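Homoserine dehydrogenase (Thermoplasma acidophilum, PDB 3ING) probably catalyses the NADPH-dependent reduction of aspartate semialdehyde to homoserine, a step in threonine and methionine biosynthesis. Local coordinates at residues R6-G11 against E81-L86; I35-V40 against L52-I57; R44-G49 against R70-P75; V87-A92 against V114-S119. All blocks are in the same frame, centred on the assembly; numbering follows the deposited sequence. Where two conformers were deposited one is given.

Interaction 1 (R6-G11 against E81-L86); sequences RIILMG and EAADLL. With NDP (NADPH dihydro-nicotinamide-adenine-dinucleotide phosphate), chain C.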
# COMPACT_ATOMS: atom_id res chain seq x y z
N ARG A 6 17.74 6.94 16.35
CA ARG A 6 17.58 7.93 17.38
C ARG A 6 16.71 9.05 16.83
O ARG A 6 17.01 9.60 15.76
CB ARG A 6 18.93 8.49 17.77
CG ARG A 6 19.91 7.44 18.41
CD ARG A 6 21.34 7.94 18.38
NE ARG A 6 21.76 8.21 17.00
CZ ARG A 6 22.91 8.79 16.65
NH1 ARG A 6 23.80 9.16 17.56
NH2 ARG A 6 23.17 9.00 15.36
N ILE A 7 15.63 9.37 17.55
CA ILE A 7 14.71 10.43 17.09
C ILE A 7 14.51 11.53 18.13
O ILE A 7 14.76 11.37 19.36
CB ILE A 7 13.33 9.87 16.63
CG1 ILE A 7 12.37 9.70 17.85
CG2 ILE A 7 13.54 8.60 15.79
CD1 ILE A 7 11.04 9.22 17.52
N ILE A 8 14.10 12.68 17.60
CA ILE A 8 13.68 13.80 18.40
C ILE A 8 12.22 14.03 18.03
O ILE A 8 11.89 14.09 16.84
CB ILE A 8 14.51 15.07 18.11
CG1 ILE A 8 15.92 14.94 18.73
CG2 ILE A 8 13.80 16.27 18.66
CD1 ILE A 8 16.97 15.93 18.13
N LEU A 9 11.35 14.14 19.03
CA LEU A 9 9.93 14.30 18.78
C LEU A 9 9.46 15.68 19.24
O LEU A 9 9.51 15.97 20.42
CB LEU A 9 9.12 13.24 19.55
CG LEU A 9 7.59 13.31 19.44
CD1 LEU A 9 7.17 13.30 17.92
CD2 LEU A 9 6.86 12.18 20.23
N MSE A 10 8.92 16.47 18.33
CA MSE A 10 8.38 17.77 18.62
C MSE A 10 6.86 17.67 18.62
O MSE A 10 6.28 17.40 17.58
CB MSE A 10 8.78 18.76 17.54
CG MSE A 10 10.25 19.04 17.36
SE MSE A 10 10.82 20.49 18.48
CE MSE A 10 9.71 21.99 18.01
N GLY A 11 6.23 17.88 19.78
CA GLY A 11 4.77 17.78 19.89
C GLY A 11 4.35 16.44 20.42
O GLY A 11 4.68 15.41 19.85
N GLU A 81 21.62 16.46 21.54
CA GLU A 81 21.85 15.04 21.40
C GLU A 81 21.91 14.69 19.93
O GLU A 81 21.13 15.20 19.12
CB GLU A 81 20.71 14.24 22.05
CG GLU A 81 20.63 14.37 23.57
CD GLU A 81 21.80 13.70 24.30
OE1 GLU A 81 22.35 12.69 23.79
OE2 GLU A 81 22.14 14.18 25.41
N ALA A 82 22.82 13.79 19.62
CA ALA A 82 22.92 13.21 18.29
C ALA A 82 21.66 12.40 18.02
O ALA A 82 21.29 11.57 18.84
CB ALA A 82 24.16 12.31 18.22
N ALA A 83 21.04 12.64 16.87
CA ALA A 83 19.82 11.96 16.44
C ALA A 83 19.89 11.75 14.92
O ALA A 83 20.62 12.45 14.23
CB ALA A 83 18.59 12.78 16.79
N ASP A 84 19.11 10.82 14.43
CA ASP A 84 19.03 10.55 13.00
C ASP A 84 17.83 11.24 12.33
O ASP A 84 17.83 11.46 11.12
CB ASP A 84 18.86 9.07 12.86
CG ASP A 84 19.99 8.31 13.57
OD1 ASP A 84 21.14 8.52 13.16
OD2 ASP A 84 19.73 7.56 14.54
N LEU A 85 16.82 11.56 13.13
CA LEU A 85 15.54 11.96 12.60
C LEU A 85 14.76 12.86 13.54
O LEU A 85 14.75 12.64 14.75
CB LEU A 85 14.79 10.64 12.35
CG LEU A 85 13.47 10.41 11.66
CD1 LEU A 85 13.47 8.98 11.03
CD2 LEU A 85 12.37 10.56 12.67
N LEU A 86 14.14 13.91 12.98
CA LEU A 86 13.23 14.78 13.71
C LEU A 86 11.81 14.44 13.29
O LEU A 86 11.54 14.26 12.10
CB LEU A 86 13.49 16.26 13.42
CG LEU A 86 12.39 17.19 13.97
CD1 LEU A 86 12.66 17.64 15.42
CD2 LEU A 86 12.22 18.37 13.05
PA NDP C . -2.41 18.65 19.46
O1A NDP C . -3.18 17.64 20.20
O2A NDP C . -2.85 20.05 19.59
O5B NDP C . -0.86 18.60 19.90
C5B NDP C . 0.14 19.50 19.48
C4B NDP C . 1.41 19.30 20.29
O4B NDP C . 2.39 20.25 19.95
C3B NDP C . 1.18 19.52 21.79
O3B NDP C . 2.12 18.80 22.56
C2B NDP C . 1.41 20.99 21.94
O2B NDP C . 1.75 21.39 23.24
C1B NDP C . 2.61 21.14 21.04
N9A NDP C . 2.82 22.48 20.52
C8A NDP C . 1.93 23.47 20.20
N7A NDP C . 2.65 24.52 19.67
C5A NDP C . 3.94 24.18 19.66
C6A NDP C . 5.05 24.89 19.24
N6A NDP C . 4.91 25.98 18.48
N1A NDP C . 6.23 24.25 19.35
C2A NDP C . 6.37 22.99 19.89
N3A NDP C . 5.28 22.26 20.31
C4A NDP C . 4.08 22.90 20.17
O3 NDP C . -2.35 18.25 17.90
PN NDP C . -2.54 16.78 17.28
O1N NDP C . -4.00 16.46 17.22
O2N NDP C . -1.61 15.87 18.02
O5D NDP C . -2.03 16.96 15.75
C5D NDP C . -0.63 17.17 15.61
C4D NDP C . -0.31 17.35 14.13
O4D NDP C . -0.70 16.18 13.45
C3D NDP C . -1.07 18.47 13.47
O3D NDP C . -0.25 19.28 12.61
C2D NDP C . -2.18 17.78 12.71
O2D NDP C . -2.62 18.50 11.59
C1D NDP C . -1.51 16.48 12.33
N1N NDP C . -2.44 15.40 12.02
C2N NDP C . -3.36 15.02 12.96
C3N NDP C . -4.39 14.14 12.67
C7N NDP C . -5.25 13.66 13.77
O7N NDP C . -5.69 12.36 13.67
N7N NDP C . -5.50 14.39 14.84
C4N NDP C . -4.34 13.28 11.41
C5N NDP C . -3.27 13.75 10.47
C6N NDP C . -2.37 14.76 10.81
P2B NDP C . 0.88 21.04 24.53
O1X NDP C . 1.57 21.89 25.56
O2X NDP C . 0.78 19.50 24.80
O3X NDP C . -0.48 21.56 24.20
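R6 and D84 clasp each other at the partly exposed end of this contact. The guanidinium meets the carboxylate side-on, NE facing OD2 and NH2 facing OD1, with the R6 NH2–D84 OD1 salt bridge at 3.0 Å. Both acceptors lie close to the guanidinium plane, yet the two flat groups are turned 47° apart, and each nitrogen comes to its oxygen from above the carboxylate plane. The bend at chi3 (-59°) turns R6 NE toward D84 OD2, 3.3 Å away. D84 OD2 also takes the backbone N of R6 at 2.8 Å on its anti lone pair, a nearly straight bond, while D84 N answers to R6 O. One face of the guanidinium lies over the A82–A83 backbone. Further in, the chains become neighbouring parallel strands of the Rossmann-type NADPH-binding sheet: I7 pairs with L85, I8 with L86, and I8 N donates to L85 O at 2.9 Å. Here the contact is buried and apolar. I7 CG2 runs beside L85 CD2 at 3.9 Å, both side chains pointing the same way, and I317 of helix 306-321 touches both residues. On the opposite face of the sheet I8 CD1 reaches A83 CB at 3.8 Å, and L86 lies against I8 and the selenomethionine M10, with L102 of helix 97-108 touching L86 and M10; L86 has two conformers, so the tightness of its contacts is doubtful. Beyond the pairing, M10 CE approaches adenine atom C2A of NADPH at 4.0 Å. G11 CA lies 3.4 Å from ribose O4B of the cofactor, where a side chain would be crowded.

Interaction 2 (I35-V40 against L52-I57); sequences IKVVGV and LDISSI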
# COMPACT_ATOMS: atom_id res chain seq x y z
N ILE A 35 13.85 1.92 18.51
CA ILE A 35 13.72 3.36 18.27
C ILE A 35 14.00 4.02 19.63
O ILE A 35 13.30 3.76 20.61
CB ILE A 35 12.34 3.78 17.78
CG1 ILE A 35 12.00 3.10 16.44
CG2 ILE A 35 12.29 5.30 17.66
CD1 ILE A 35 10.53 3.18 16.00
N LYS A 36 15.04 4.84 19.68
CA LYS A 36 15.47 5.51 20.89
C LYS A 36 15.10 6.98 20.78
O LYS A 36 15.52 7.67 19.85
CB LYS A 36 16.97 5.34 21.09
CG LYS A 36 17.53 6.04 22.31
CD LYS A 36 19.01 5.69 22.59
N VAL A 37 14.33 7.45 21.75
CA VAL A 37 13.87 8.84 21.77
C VAL A 37 14.88 9.59 22.61
O VAL A 37 15.04 9.32 23.78
CB VAL A 37 12.46 8.93 22.33
CG1 VAL A 37 12.08 10.37 22.64
CG2 VAL A 37 11.47 8.27 21.33
N VAL A 38 15.58 10.53 21.99
CA VAL A 38 16.62 11.30 22.67
C VAL A 38 16.24 12.76 22.89
O VAL A 38 17.00 13.53 23.49
CB VAL A 38 17.97 11.21 21.91
CG1 VAL A 38 18.37 9.74 21.73
CG2 VAL A 38 17.90 11.95 20.59
N GLY A 39 15.06 13.16 22.44
CA GLY A 39 14.56 14.50 22.72
C GLY A 39 13.06 14.52 22.51
O GLY A 39 12.56 13.86 21.61
N VAL A 40 12.34 15.23 23.36
CA VAL A 40 10.88 15.28 23.24
C VAL A 40 10.36 16.58 23.81
O VAL A 40 10.83 17.02 24.85
CB VAL A 40 10.18 14.06 23.94
CG1 VAL A 40 10.54 13.98 25.41
CG2 VAL A 40 8.68 14.13 23.76
N LEU A 52 16.32 8.17 27.61
CA LEU A 52 15.06 8.77 28.07
C LEU A 52 14.07 7.64 28.30
O LEU A 52 13.95 6.71 27.46
CB LEU A 52 14.48 9.77 27.06
CG LEU A 52 15.05 11.20 26.88
CD1 LEU A 52 14.19 12.05 25.94
CD2 LEU A 52 15.17 11.92 28.19
N ASP A 53 13.30 7.74 29.38
CA ASP A 53 12.35 6.69 29.75
C ASP A 53 10.96 7.05 29.23
O ASP A 53 10.22 7.81 29.85
CB ASP A 53 12.39 6.52 31.26
CG ASP A 53 11.45 5.43 31.75
OD1 ASP A 53 10.51 5.04 31.04
OD2 ASP A 53 11.64 5.01 32.88
N ILE A 54 10.60 6.45 28.09
CA ILE A 54 9.41 6.82 27.35
C ILE A 54 8.13 6.59 28.13
O ILE A 54 7.27 7.45 28.15
CB ILE A 54 9.31 6.06 25.97
CG1 ILE A 54 10.47 6.46 25.05
CG2 ILE A 54 8.01 6.34 25.30
CD1 ILE A 54 10.66 5.47 23.83
N SER A 55 8.00 5.43 28.77
CA SER A 55 6.76 5.17 29.51
C SER A 55 6.64 6.15 30.66
O SER A 55 5.55 6.55 31.01
CB SER A 55 6.68 3.72 29.99
OG SER A 55 7.75 3.45 30.83
N SER A 56 7.77 6.54 31.24
CA SER A 56 7.73 7.52 32.29
C SER A 56 7.29 8.88 31.75
O SER A 56 6.53 9.60 32.40
CB SER A 56 9.07 7.64 32.97
OG SER A 56 8.87 8.24 34.20
N ILE A 57 7.75 9.24 30.57
CA ILE A 57 7.34 10.50 29.95
C ILE A 57 5.85 10.46 29.59
O ILE A 57 5.14 11.44 29.78
CB ILE A 57 8.19 10.81 28.70
CG1 ILE A 57 9.63 11.17 29.15
CG2 ILE A 57 7.55 11.92 27.88
CD1 ILE A 57 10.65 11.21 28.04
O HOH W 1 14.14 6.03 24.42
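V37 and I54 meet with their side chains at about a right angle: V37 CG2 touches I54 CD1 at 3.8 Å, and V37 CB lies a little farther from the same methyl. I54 holds CG1 anti to its carbonyl carbon (chi1 -64°), with CD1 beyond it the atom that touches V37, whose bond to CB points toward the helix segment. At the other end of the contact V40 and I57 come tip to tip, V40 CG1 to I57 CD1 at 3.8 Å. V40 holds CG1 between its backbone N and carbonyl carbon (chi1 58°), and that is the branch that meets the isoleucine. Between these pairs L52 lies against the strand backbone. Its CB is 3.4 Å from V37 O, and its CD1 is 3.7 Å from V38 C, while the same methyl lies 4.2 Å from V40 CG1, the two side chains meeting at a slant. The side-chain pairs are thus apolar, with L52 also set against the V37 carbonyl, and the polar link is made by a water, which accepts from V37 N at 3.0 Å and donates to L52 O at 3.1 Å. D53, turned away from the strand, is the N-cap of the helix: its OD1 accepts from S56 N, which stands well above the carboxylate plane. Helix 54-64 packs against strand 34-41. I23 of helix 14-29 touches both I54 and I35, and V37 packs on I7 of the adjacent strand 4-10. V40 reaches T12 of the NADPH-binding loop, I57 lies against I67, and the antiparallel strand 46-48 borders strand 34-41 on its other edge.

Interaction 3 (R44-G49 against R70-P75); sequences RSYASG and RAFSGP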
# COMPACT_ATOMS: atom_id res chain seq x y z
N ARG A 44 5.39 23.83 26.26
CA ARG A 44 6.01 24.46 27.43
C ARG A 44 7.25 23.81 28.00
O ARG A 44 8.01 24.48 28.67
CB ARG A 44 4.98 24.47 28.55
CG ARG A 44 3.76 25.31 28.26
CD ARG A 44 2.79 25.23 29.43
NE ARG A 44 2.07 23.96 29.48
CZ ARG A 44 1.38 23.51 30.54
NH1 ARG A 44 1.28 24.21 31.66
NH2 ARG A 44 0.77 22.33 30.46
N SER A 45 7.43 22.51 27.78
CA SER A 45 8.53 21.74 28.43
C SER A 45 9.22 20.76 27.48
O SER A 45 8.77 20.51 26.33
CB SER A 45 7.99 20.95 29.64
OG SER A 45 7.02 19.97 29.25
N TYR A 46 10.35 20.22 27.92
CA TYR A 46 11.04 19.21 27.13
C TYR A 46 11.89 18.31 27.99
O TYR A 46 12.15 18.60 29.18
CB TYR A 46 11.91 19.86 26.04
CG TYR A 46 13.21 20.45 26.55
CD1 TYR A 46 13.23 21.69 27.16
CD2 TYR A 46 14.42 19.79 26.37
CE1 TYR A 46 14.38 22.24 27.64
CE2 TYR A 46 15.61 20.35 26.83
CZ TYR A 46 15.57 21.57 27.48
OH TYR A 46 16.70 22.18 27.93
N ALA A 47 12.29 17.20 27.38
CA ALA A 47 13.25 16.27 27.96
C ALA A 47 14.27 15.97 26.88
O ALA A 47 13.93 15.88 25.70
CB ALA A 47 12.56 14.96 28.38
N SER A 48 15.52 15.80 27.29
CA SER A 48 16.62 15.55 26.36
C SER A 48 17.61 14.67 27.07
O SER A 48 17.80 14.86 28.28
CB SER A 48 17.28 16.87 25.96
OG SER A 48 18.40 16.66 25.11
N GLY A 49 18.21 13.72 26.37
CA GLY A 49 19.15 12.81 27.02
C GLY A 49 19.34 11.53 26.24
O GLY A 49 18.56 11.25 25.34
N ARG A 70 10.81 21.35 32.92
CA ARG A 70 11.99 21.98 32.32
C ARG A 70 11.59 22.78 31.05
O ARG A 70 11.32 22.20 29.97
CB ARG A 70 12.96 20.87 32.00
CG ARG A 70 14.24 21.21 31.31
CD ARG A 70 15.16 20.03 31.57
NE ARG A 70 16.11 19.74 30.50
CZ ARG A 70 17.30 20.32 30.37
NH1 ARG A 70 17.72 21.26 31.23
NH2 ARG A 70 18.08 19.94 29.35
N ALA A 71 11.53 24.10 31.21
CA ALA A 71 11.04 25.03 30.20
C ALA A 71 11.67 24.90 28.82
O ALA A 71 12.88 24.91 28.67
CB ALA A 71 11.18 26.47 30.69
N PHE A 72 10.80 24.84 27.81
CA PHE A 72 11.19 24.73 26.40
C PHE A 72 11.13 26.07 25.69
O PHE A 72 10.09 26.71 25.67
CB PHE A 72 10.22 23.77 25.72
CG PHE A 72 10.53 23.50 24.26
CD1 PHE A 72 11.69 22.84 23.90
CD2 PHE A 72 9.64 23.87 23.26
CE1 PHE A 72 11.96 22.55 22.59
CE2 PHE A 72 9.91 23.58 21.94
CZ PHE A 72 11.07 22.92 21.61
N SER A 73 12.24 26.50 25.09
CA SER A 73 12.28 27.78 24.37
C SER A 73 12.14 27.65 22.85
O SER A 73 11.69 28.57 22.19
CB SER A 73 13.58 28.50 24.69
OG SER A 73 13.65 28.74 26.08
N GLY A 74 12.56 26.51 22.29
CA GLY A 74 12.47 26.27 20.87
C GLY A 74 13.28 25.03 20.54
O GLY A 74 13.91 24.46 21.42
N PRO A 75 13.30 24.64 19.26
CA PRO A 75 14.01 23.46 18.77
C PRO A 75 15.47 23.40 19.16
O PRO A 75 16.00 22.31 19.30
CB PRO A 75 13.92 23.61 17.25
CG PRO A 75 12.75 24.44 17.03
CD PRO A 75 12.59 25.34 18.18
O HOH W 2 15.75 16.40 30.11
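Y46 meets F72 at the root of its side chain and R70 at the tip, with CG in the crowded position between its backbone N and carbonyl carbon (chi1 77°). Y46 CB touches F72 CD1 at 3.7 Å, and CG lies only slightly farther from the same atom. Y46 CD1 and CE1 then meet the carbonyl oxygens of R70 and A71: CD1 is 3.4 Å from R70 O, and CE1 is 3.2 Å from A71 O, which sits at the ring edge near its plane. At the tip, CZ lies 3.5 Å from R70 NH2, and the hydroxyl rests over one face of the R70 guanidinium, toward its rim, 3.0 Å from NH2 at an angle too poor for a hydrogen bond. R70 also touches a crystal neighbour. Strand 46-48, antiparallel to strand 34-41, is the outermost strand at this end of the Rossmann-type sheet, and the loop between helix 54-64 and strand 85-88 pairs with the residues leading into it through a single bridge, S45 with A71. Y46 N donates to R70 O at 3.0 Å and F72 N to R44 O at 2.9 Å, the latter from above the carbonyl plane. An alanine at Y46, lacking ring and hydroxyl, would probably open a gap beside the A71 carbonyl and leave the R70 guanidinium freer to turn. The Y46 and F72 rings are inclined at 57°, and G74 N lies over the centre of one F72 face.

Interaction 4 (V87-A92 against V114-S119); sequences VDCTPA and VTANKS. With NDP (NADPH dihydro-nicotinamide-adenine-dinucleotide phosphate), chain C.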
# COMPACT_ATOMS: atom_id res chain seq x y z
N VAL A 87 10.91 14.34 14.27
CA VAL A 87 9.51 14.05 14.02
C VAL A 87 8.69 15.28 14.45
O VAL A 87 8.79 15.75 15.59
CB VAL A 87 9.06 12.82 14.79
CG1 VAL A 87 7.56 12.51 14.45
CG2 VAL A 87 9.98 11.63 14.51
N ASP A 88 7.92 15.81 13.50
CA ASP A 88 7.07 16.98 13.74
C ASP A 88 5.62 16.60 13.91
O ASP A 88 4.95 16.25 12.95
CB ASP A 88 7.19 17.94 12.56
CG ASP A 88 6.40 19.22 12.76
OD1 ASP A 88 5.89 19.42 13.87
OD2 ASP A 88 6.32 20.06 11.81
N CYS A 89 5.16 16.61 15.16
CA CYS A 89 3.77 16.43 15.47
C CYS A 89 3.19 17.72 16.10
O CYS A 89 2.31 17.67 16.99
CB CYS A 89 3.61 15.24 16.42
SG CYS A 89 3.95 13.65 15.62
N THR A 90 3.72 18.85 15.70
CA THR A 90 3.24 20.16 16.20
C THR A 90 2.06 20.61 15.33
O THR A 90 1.87 20.10 14.24
CB THR A 90 4.33 21.24 16.13
OG1 THR A 90 4.65 21.47 14.75
CG2 THR A 90 5.59 20.81 16.90
N PRO A 91 1.22 21.54 15.83
CA PRO A 91 0.10 22.03 15.04
C PRO A 91 0.53 22.90 13.89
O PRO A 91 1.63 23.48 13.90
CB PRO A 91 -0.69 22.88 16.07
CG PRO A 91 -0.10 22.63 17.38
CD PRO A 91 1.27 22.19 17.14
N ALA A 92 -0.36 23.04 12.90
CA ALA A 92 -0.13 23.91 11.77
C ALA A 92 0.01 25.36 12.16
O ALA A 92 -0.81 25.90 12.88
CB ALA A 92 -1.29 23.76 10.76
N VAL A 114 10.48 13.37 9.60
CA VAL A 114 9.16 12.78 9.42
C VAL A 114 8.13 13.77 9.97
O VAL A 114 8.29 14.27 11.08
CB VAL A 114 9.00 11.48 10.17
CG1 VAL A 114 7.57 11.06 10.11
CG2 VAL A 114 9.95 10.39 9.59
N THR A 115 7.09 14.07 9.20
CA THR A 115 6.11 15.01 9.67
C THR A 115 4.68 14.53 9.49
O THR A 115 4.32 13.89 8.51
CB THR A 115 6.30 16.40 9.00
OG1 THR A 115 5.42 17.39 9.62
CG2 THR A 115 6.02 16.34 7.47
N ALA A 116 3.87 14.86 10.49
CA ALA A 116 2.39 14.80 10.45
C ALA A 116 1.79 16.19 10.20
O ALA A 116 0.61 16.31 9.87
CB ALA A 116 1.84 14.27 11.84
N ASN A 117 2.60 17.21 10.39
CA ASN A 117 2.17 18.60 10.24
C ASN A 117 2.15 18.95 8.75
O ASN A 117 3.12 18.71 8.05
CB ASN A 117 3.09 19.48 11.09
CG ASN A 117 2.88 20.99 10.88
OD1 ASN A 117 2.59 21.41 9.79
ND2 ASN A 117 3.07 21.79 11.91
N LYS A 118 1.02 19.49 8.27
CA LYS A 118 0.78 19.77 6.85
C LYS A 118 1.17 21.16 6.41
O LYS A 118 1.25 21.42 5.20
CB LYS A 118 -0.71 19.59 6.57
CG LYS A 118 -1.16 18.22 7.01
CD LYS A 118 -2.65 18.12 7.26
CE LYS A 118 -2.92 16.98 8.27
NZ LYS A 118 -4.35 16.90 8.66
N SER A 119 1.39 22.07 7.36
CA SER A 119 1.52 23.50 6.99
C SER A 119 2.84 23.87 6.32
O SER A 119 2.89 24.69 5.41
CB SER A 119 1.35 24.36 8.23
OG SER A 119 1.35 25.73 7.90
PA NDP C . -2.41 18.65 19.46
O1A NDP C . -3.18 17.64 20.20
O2A NDP C . -2.85 20.05 19.59
O5B NDP C . -0.86 18.60 19.90
C5B NDP C . 0.14 19.50 19.48
C4B NDP C . 1.41 19.30 20.29
O4B NDP C . 2.39 20.25 19.95
C3B NDP C . 1.18 19.52 21.79
O3B NDP C . 2.12 18.80 22.56
C2B NDP C . 1.41 20.99 21.94
O2B NDP C . 1.75 21.39 23.24
C1B NDP C . 2.61 21.14 21.04
N9A NDP C . 2.82 22.48 20.52
C8A NDP C . 1.93 23.47 20.20
N7A NDP C . 2.65 24.52 19.67
C5A NDP C . 3.94 24.18 19.66
C6A NDP C . 5.05 24.89 19.24
N6A NDP C . 4.91 25.98 18.48
N1A NDP C . 6.23 24.25 19.35
C2A NDP C . 6.37 22.99 19.89
N3A NDP C . 5.28 22.26 20.31
C4A NDP C . 4.08 22.90 20.17
O3 NDP C . -2.35 18.25 17.90
PN NDP C . -2.54 16.78 17.28
O1N NDP C . -4.00 16.46 17.22
O2N NDP C . -1.61 15.87 18.02
O5D NDP C . -2.03 16.96 15.75
C5D NDP C . -0.63 17.17 15.61
C4D NDP C . -0.31 17.35 14.13
O4D NDP C . -0.70 16.18 13.45
C3D NDP C . -1.07 18.47 13.47
O3D NDP C . -0.25 19.28 12.61
C2D NDP C . -2.18 17.78 12.71
O2D NDP C . -2.62 18.50 11.59
C1D NDP C . -1.51 16.48 12.33
N1N NDP C . -2.44 15.40 12.02
C2N NDP C . -3.36 15.02 12.96
C3N NDP C . -4.39 14.14 12.67
C7N NDP C . -5.25 13.66 13.77
O7N NDP C . -5.69 12.36 13.67
N7N NDP C . -5.50 14.39 14.84
C4N NDP C . -4.34 13.28 11.41
C5N NDP C . -3.27 13.75 10.47
C6N NDP C . -2.37 14.76 10.81
P2B NDP C . 0.88 21.04 24.53
O1X NDP C . 1.57 21.89 25.56
O2X NDP C . 0.78 19.50 24.80
O3X NDP C . -0.48 21.56 24.20
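V114 O takes the backbone N of D88 at 2.9 Å, opening the parallel pairing. T115 lies beside D88, both side chains pointing the same way; its OG1 accepts N117 N, an ST turn. A116 N donates to D88 O at 3.0 Å, and A116 CB faces NADPH O4D. N117 CB lies 3.4 Å from D88 OD2, and CG, anti to the backbone N (chi1 172°), carries the amide toward T90: ND2 donates to T90 OG1 at 3.3 Å, while OD1 accepts S119 N, capping the next helix. D88 OD1 holds T90 in an Asx turn, taking OG1 on its syn lone pair at 2.6 Å and N on the anti side; T90 O accepts from cofactor O3D at 2.8 Å. An alanine at D88 removes the acceptor of T90 N and OG1 and would probably let the turn that carries T90 O shift. K118 CE lies 3.4 Å from nicotinamide C6N, and S119 CB meets A92 CB at 3.7 Å. Both strands belong to one beta-alpha-beta unit, whose helix 97-108 hydrogen-bonds D88 OD2 and T115 OG1 through Y103 OH and touches D88 with L102; strand 4-10 flanks 85-88, and helix 306-321 packs on V87 and V114.

All four contacts reach one Rossmann-type sheet. Interaction 1 joins its central strands and continues directly into interaction 4 on strand 85-88, I8 O probably hydrogen-bonded to V87 N at 2.8 Å. On its other edge interaction 1 meets interaction 2, with L9 N probably hydrogen-bonded to G39 O at 2.9 Å, and interaction 2 passes on to the edge strand of interaction 3 through V40 N and A47 O, also 2.9 Å apart. Interactions 1 and 4 both touch NADPH, at the adenosine end and along the cofactor to the nicotinamide respectively, while the side chain of F72 in interaction 3 comes within about 4 Å of it. Interactions 2 and 4 lie farthest apart, their centres about 19 Å from each other.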